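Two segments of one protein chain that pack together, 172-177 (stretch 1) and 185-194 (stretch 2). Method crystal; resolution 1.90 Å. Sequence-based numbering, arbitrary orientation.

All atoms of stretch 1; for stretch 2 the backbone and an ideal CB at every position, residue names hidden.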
ATOM      1  N   TYR A 172      16.219 -12.627   3.584  1.00 21.03           N
ATOM      2  CA  TYR A 172      15.758 -12.237   4.907  1.00 26.83           C
ATOM      3  C   TYR A 172      16.837 -11.439   5.619  1.00 27.89           C
ATOM      4  O   TYR A 172      18.032 -11.601   5.357  1.00 27.83           O
ATOM      5  CB  TYR A 172      15.369 -13.462   5.741  1.00 22.27           C
ATOM      6  CG  TYR A 172      14.088 -14.105   5.257  1.00 21.54           C
ATOM      7  CD1 TYR A 172      14.108 -15.061   4.260  1.00 17.32           C
ATOM      8  CD2 TYR A 172      12.857 -13.749   5.805  1.00 22.37           C
ATOM      9  CE1 TYR A 172      12.953 -15.645   3.798  1.00 18.93           C
ATOM     10  CE2 TYR A 172      11.685 -14.330   5.347  1.00 17.87           C
ATOM     11  CZ  TYR A 172      11.745 -15.277   4.344  1.00 19.73           C
ATOM     12  OH  TYR A 172      10.601 -15.866   3.878  1.00 23.11           O
ATOM     13  N   LEU A 173      16.401 -10.555   6.502  1.00 27.49           N
ATOM     14  CA  LEU A 173      17.320  -9.897   7.404  1.00 26.39           C
ATOM     15  C   LEU A 173      17.156 -10.452   8.808  1.00 31.10           C
ATOM     16  O   LEU A 173      16.027 -10.723   9.225  1.00 28.97           O
ATOM     17  CB  LEU A 173      17.073  -8.391   7.435  1.00 27.69           C
ATOM     18  CG  LEU A 173      17.433  -7.698   6.135  1.00 33.37           C
ATOM     19  CD1 LEU A 173      17.128  -6.218   6.251  1.00 32.83           C
ATOM     20  CD2 LEU A 173      18.903  -7.964   5.811  1.00 34.82           C
ATOM     21  N   PRO A 174      18.241 -10.625   9.558  1.00 31.81           N
ATOM     22  CA  PRO A 174      18.109 -10.987  10.970  1.00 32.03           C
ATOM     23  C   PRO A 174      17.797  -9.761  11.812  1.00 31.79           C
ATOM     24  O   PRO A 174      18.066  -8.616  11.431  1.00 30.29           O
ATOM     25  CB  PRO A 174      19.492 -11.549  11.316  1.00 36.37           C
ATOM     26  CG  PRO A 174      20.411 -10.700  10.479  1.00 32.51           C
ATOM     27  CD  PRO A 174      19.651 -10.406   9.180  1.00 32.99           C
ATOM     28  N   TYR A 175      17.216 -10.024  12.983  1.00 36.71           N
ATOM     29  CA  TYR A 175      16.980  -8.951  13.942  1.00 29.95           C
ATOM     30  C   TYR A 175      18.290  -8.307  14.382  1.00 31.89           C
ATOM     31  O   TYR A 175      18.333  -7.099  14.656  1.00 32.25           O
ATOM     32  CB  TYR A 175      16.229  -9.491  15.156  1.00 32.03           C
ATOM     33  CG  TYR A 175      14.765  -9.792  14.926  1.00 33.36           C
ATOM     34  CD1 TYR A 175      14.190  -9.689  13.660  1.00 31.68           C
ATOM     35  CD2 TYR A 175      13.952 -10.165  15.983  1.00 30.13           C
ATOM     36  CE1 TYR A 175      12.845  -9.955  13.468  1.00 29.62           C
ATOM     37  CE2 TYR A 175      12.621 -10.437  15.800  1.00 28.62           C
ATOM     38  CZ  TYR A 175      12.066 -10.335  14.544  1.00 31.09           C
ATOM     39  OH  TYR A 175      10.716 -10.606  14.386  1.00 30.90           O
ATOM     40  N   VAL A 176      19.360  -9.099  14.460  1.00 31.95           N
ATOM     41  CA  VAL A 176      20.685  -8.656  14.888  1.00 37.39           C
ATOM     42  C   VAL A 176      21.707  -9.317  13.974  1.00 39.59           C
ATOM     43  O   VAL A 176      21.766 -10.550  13.901  1.00 42.01           O
ATOM     44  CB  VAL A 176      20.985  -9.020  16.357  1.00 40.84           C
ATOM     45  CG1 VAL A 176      22.309  -8.398  16.812  1.00 37.49           C
ATOM     46  CG2 VAL A 176      19.850  -8.602  17.282  1.00 29.45           C
ATOM     47  N   ASN A 177      22.506  -8.513  13.273  1.00 37.42           N
ATOM     48  CA  ASN A 177      23.595  -9.059  12.473  1.00 44.08           C
ATOM     49  C   ASN A 177      24.637  -9.720  13.373  1.00 49.71           C
ATOM     50  O   ASN A 177      24.744  -9.423  14.567  1.00 48.66           O
ATOM     51  CB  ASN A 177      24.262  -7.964  11.637  1.00 46.84           C
ATOM     52  CG  ASN A 177      23.307  -7.305  10.664  1.00 45.80           C
ATOM     53  OD1 ASN A 177      23.199  -6.079  10.618  1.00 45.94           O
ATOM     54  ND2 ASN A 177      22.604  -8.118   9.878  1.00 42.03           N
ATOM     55  N   UNK A 185      15.305  -0.734  10.266  1.00 40.23           N
ATOM     56  CA  UNK A 185      13.983  -0.643  10.868  1.00 39.95           C
ATOM     57  C   UNK A 185      13.638  -1.790  11.803  1.00 41.44           C
ATOM     58  O   UNK A 185      12.484  -2.229  11.857  1.00 41.24           O
ATOM     59  CB  UNK A 185      12.928  -0.568   9.762  1.00 39.95           C
ATOM     60  N   UNK A 186      14.623  -2.279  12.560  1.00 34.58           N
ATOM     61  CA  UNK A 186      14.438  -3.524  13.295  1.00 40.28           C
ATOM     62  C   UNK A 186      14.736  -3.416  14.788  1.00 35.24           C
ATOM     63  O   UNK A 186      14.838  -4.454  15.454  1.00 34.12           O
ATOM     64  CB  UNK A 186      15.327  -4.609  12.683  1.00 40.28           C
ATOM     65  N   UNK A 187      14.858  -2.208  15.345  1.00 34.66           N
ATOM     66  CA  UNK A 187      15.261  -2.116  16.749  1.00 36.12           C
ATOM     67  C   UNK A 187      14.175  -2.635  17.687  1.00 34.05           C
ATOM     68  O   UNK A 187      14.484  -3.293  18.689  1.00 30.32           O
ATOM     69  CB  UNK A 187      15.604  -0.668  17.105  1.00 36.12           C
ATOM     70  N   UNK A 188      12.903  -2.343  17.397  1.00 33.28           N
ATOM     71  CA  UNK A 188      11.834  -2.911  18.216  1.00 30.07           C
ATOM     72  C   UNK A 188      11.943  -4.428  18.259  1.00 33.27           C
ATOM     73  O   UNK A 188      11.812  -5.049  19.323  1.00 31.00           O
ATOM     74  CB  UNK A 188      10.463  -2.494  17.679  1.00 30.07           C
ATOM     75  N   UNK A 189      12.138  -5.040  17.087  1.00 29.00           N
ATOM     76  CA  UNK A 189      12.239  -6.493  17.005  1.00 32.05           C
ATOM     77  C   UNK A 189      13.442  -6.997  17.794  1.00 33.38           C
ATOM     78  O   UNK A 189      13.333  -7.934  18.594  1.00 25.17           O
ATOM     79  CB  UNK A 189      12.338  -6.941  15.545  1.00 32.05           C
ATOM     80  N   UNK A 190      14.599  -6.362  17.599  1.00 28.92           N
ATOM     81  CA  UNK A 190      15.802  -6.808  18.287  1.00 31.48           C
ATOM     82  C   UNK A 190      15.704  -6.582  19.792  1.00 35.26           C
ATOM     83  O   UNK A 190      16.339  -7.307  20.569  1.00 31.84           O
ATOM     84  CB  UNK A 190      17.028  -6.084  17.727  1.00 31.48           C
ATOM     85  N   UNK A 191      14.920  -5.585  20.218  1.00 31.77           N
ATOM     86  CA  UNK A 191      14.728  -5.324  21.644  1.00 34.03           C
ATOM     87  C   UNK A 191      13.752  -6.305  22.271  1.00 31.15           C
ATOM     88  O   UNK A 191      13.933  -6.719  23.421  1.00 34.62           O
ATOM     89  CB  UNK A 191      14.232  -3.893  21.859  1.00 34.03           C
ATOM     90  N   UNK A 192      12.691  -6.657  21.550  1.00 30.76           N
ATOM     91  CA  UNK A 192      11.671  -7.524  22.125  1.00 31.29           C
ATOM     92  C   UNK A 192      12.118  -8.978  22.158  1.00 29.58           C
ATOM     93  O   UNK A 192      11.802  -9.698  23.114  1.00 26.11           O
ATOM     94  CB  UNK A 192      10.366  -7.398  21.336  1.00 31.29           C
ATOM     95  N   UNK A 193      12.857  -9.418  21.136  1.00 28.48           N
ATOM     96  CA  UNK A 193      13.199 -10.835  20.991  1.00 29.13           C
ATOM     97  C   UNK A 193      13.841 -11.439  22.240  1.00 27.76           C
ATOM     98  O   UNK A 193      13.369 -12.494  22.696  1.00 27.60           O
ATOM     99  CB  UNK A 193      14.146 -11.013  19.802  1.00 29.13           C
ATOM    100  N   UNK A 194      14.872 -10.842  22.851  1.00 30.64           N
ATOM    101  CA  UNK A 194      15.460 -11.486  24.038  1.00 27.19           C
ATOM    102  C   UNK A 194      14.505 -11.576  25.220  1.00 26.24           C
ATOM    103  O   UNK A 194      14.542 -12.571  25.947  1.00 26.23           O
ATOM    104  CB  UNK A 194      16.714 -10.724  24.470  1.00 27.19           C
TER

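Position 185 lies before the helix, and its ideal CB has nothing of stretch 1 within 5.5 Å. With phi/psi of -97/37 the backbone makes no special demand, so stretch 1 leaves the choice wide. The residue is Gly185, which makes no contact here.

At position 186 the CA-to-CB bond points toward stretch 1. The ideal CB stands 4.4 Å from Tyr175 O and 5.0 Å from Pro174 O, which leaves room for more atoms beyond it. Two carbonyl oxygens could attract a donor, while the Leu173 side chain and the Tyr175 ring favor an aliphatic group; a medium-sized side chain of either kind is plausible. The site is also the N-cap, where Ser, Thr, Asp or Asn is common. The deposited residue is Leu186, which offers no side-chain donor to those oxygens. With chi1 m and chi2 t, Leu186 CD1 packs against Leu173 CB at 4.4 Å and Tyr175 CD1 at 4.3 Å, and also comes 3.3 Å from Pro174 O and 4.0 Å from Tyr175 CA. Its backbone still serves the helix: Leu186 O accepts a hydrogen bond from the N of position 190 at 2.9 Å.

Position 187 points away and position 188 is out of reach, so stretch 1 restricts neither. They are Gln187, extended with chi1 and chi2 both t, and Leu188.

Position 189 is closely confined on its ring side. CA-to-CB points toward stretch 1, and the ring covers the side of CB facing that stretch, with the ideal CB 3.5 Å from Tyr175 CE2. Ala or Gly therefore fits most easily, and a longer chain would have to turn off the ring. Ala189 is found. Its CB lies 3.4 Å from the centroid of the Tyr175 ring (CG, CD1, CD2, CE1, CE2 and CZ), only 7° off the normal, a CH-pi contact over one face.

Position 190 points sideways, yet it has the closest register in the pair, the CA of 190 lying 5.0 Å from Tyr175 CA. The ideal CB is 3.5 Å from Tyr175 O and 3.8 Å from Val176 CG2. A small residue suits this approach: Ala, Gly or perhaps Ser, whose hydroxyl might address the carbonyl. Ala190 is deposited, and its methyl packs on Val176 CG2. It offers no donor, and Tyr175 O is buried by the contact without a partner anywhere in the model.

Position 191 points away, and position 192 points sideways with an empty neighborhood; stretch 1 selects for nothing. Glu191 and Met192 occupy them, the end of Met192 leading away.

At position 193 the bond again points toward stretch 1, with the ideal CB 3.9 Å from Tyr175 CD2. Val176 lies farther along, so a long, flexible apolar chain such as Met or Leu would suit. Met193 places its CB at the ring edge and, with chi1 and chi2 t and chi3 p, brings CE to 3.9 Å from Val176 CG2. Its SD is 5.1 Å from the centroid of the Tyr175 ring, an oblique sulfur-aromatic contact.

Position 194 is out of reach, and its N has no bond to the preceding turn, where the helix kinks. Proline, lacking an amide hydrogen, is compatible with that, and Pro194 is present.

Stretch 2, residues 185-194: GLQLAAEMMP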
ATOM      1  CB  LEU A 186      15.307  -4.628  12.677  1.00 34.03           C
ATOM      2  CG  LEU A 186      14.816  -5.206  11.343  1.00 40.56           C
ATOM      3  CD1 LEU A 186      15.468  -6.553  11.064  1.00 31.74           C
ATOM      4  CD2 LEU A 186      13.294  -5.327  11.334  1.00 35.00           C
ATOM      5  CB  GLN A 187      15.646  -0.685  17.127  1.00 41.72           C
ATOM      6  CG  GLN A 187      16.589  -0.654  18.331  1.00 42.24           C
ATOM      7  CD  GLN A 187      17.121   0.723  18.654  1.00 51.59           C
ATOM      8  OE1 GLN A 187      18.226   0.871  19.178  1.00 56.30           O
ATOM      9  NE2 GLN A 187      16.330   1.744  18.349  1.00 52.83           N
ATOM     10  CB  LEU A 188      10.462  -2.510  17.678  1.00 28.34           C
ATOM     11  CG  LEU A 188       9.328  -3.249  18.408  1.00 31.54           C
ATOM     12  CD1 LEU A 188       8.189  -2.332  18.524  1.00 34.56           C
ATOM     13  CD2 LEU A 188       8.860  -4.535  17.725  1.00 32.64           C
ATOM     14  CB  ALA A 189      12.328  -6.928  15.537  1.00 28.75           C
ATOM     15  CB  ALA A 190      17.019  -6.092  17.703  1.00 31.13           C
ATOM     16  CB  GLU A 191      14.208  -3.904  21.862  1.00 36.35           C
ATOM     17  CG  GLU A 191      15.268  -2.887  22.180  1.00 39.37           C
ATOM     18  CD  GLU A 191      14.765  -1.473  21.982  1.00 41.06           C
ATOM     19  OE1 GLU A 191      15.597  -0.576  21.730  1.00 47.57           O
ATOM     20  OE2 GLU A 191      13.534  -1.267  22.073  1.00 37.79           O
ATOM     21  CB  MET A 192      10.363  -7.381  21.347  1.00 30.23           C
ATOM     22  CG  MET A 192       9.746  -5.999  21.488  1.00 35.53           C
ATOM     23  SD  MET A 192       9.003  -5.788  23.121  1.00 41.86           S
ATOM     24  CE  MET A 192      10.321  -4.955  24.013  1.00 39.10           C
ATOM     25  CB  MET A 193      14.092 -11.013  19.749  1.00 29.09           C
ATOM     26  CG  MET A 193      14.975 -12.269  19.765  1.00 34.05           C
ATOM     27  SD  MET A 193      16.117 -12.354  18.359  1.00 41.44           S
ATOM     28  CE  MET A 193      17.303 -11.079  18.782  1.00 33.79           C
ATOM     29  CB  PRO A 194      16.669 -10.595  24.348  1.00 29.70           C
ATOM     30  CG  PRO A 194      16.963  -9.893  23.080  1.00 32.27           C
ATOM     31  CD  PRO A 194      15.629  -9.637  22.480  1.00 32.65           C
TER
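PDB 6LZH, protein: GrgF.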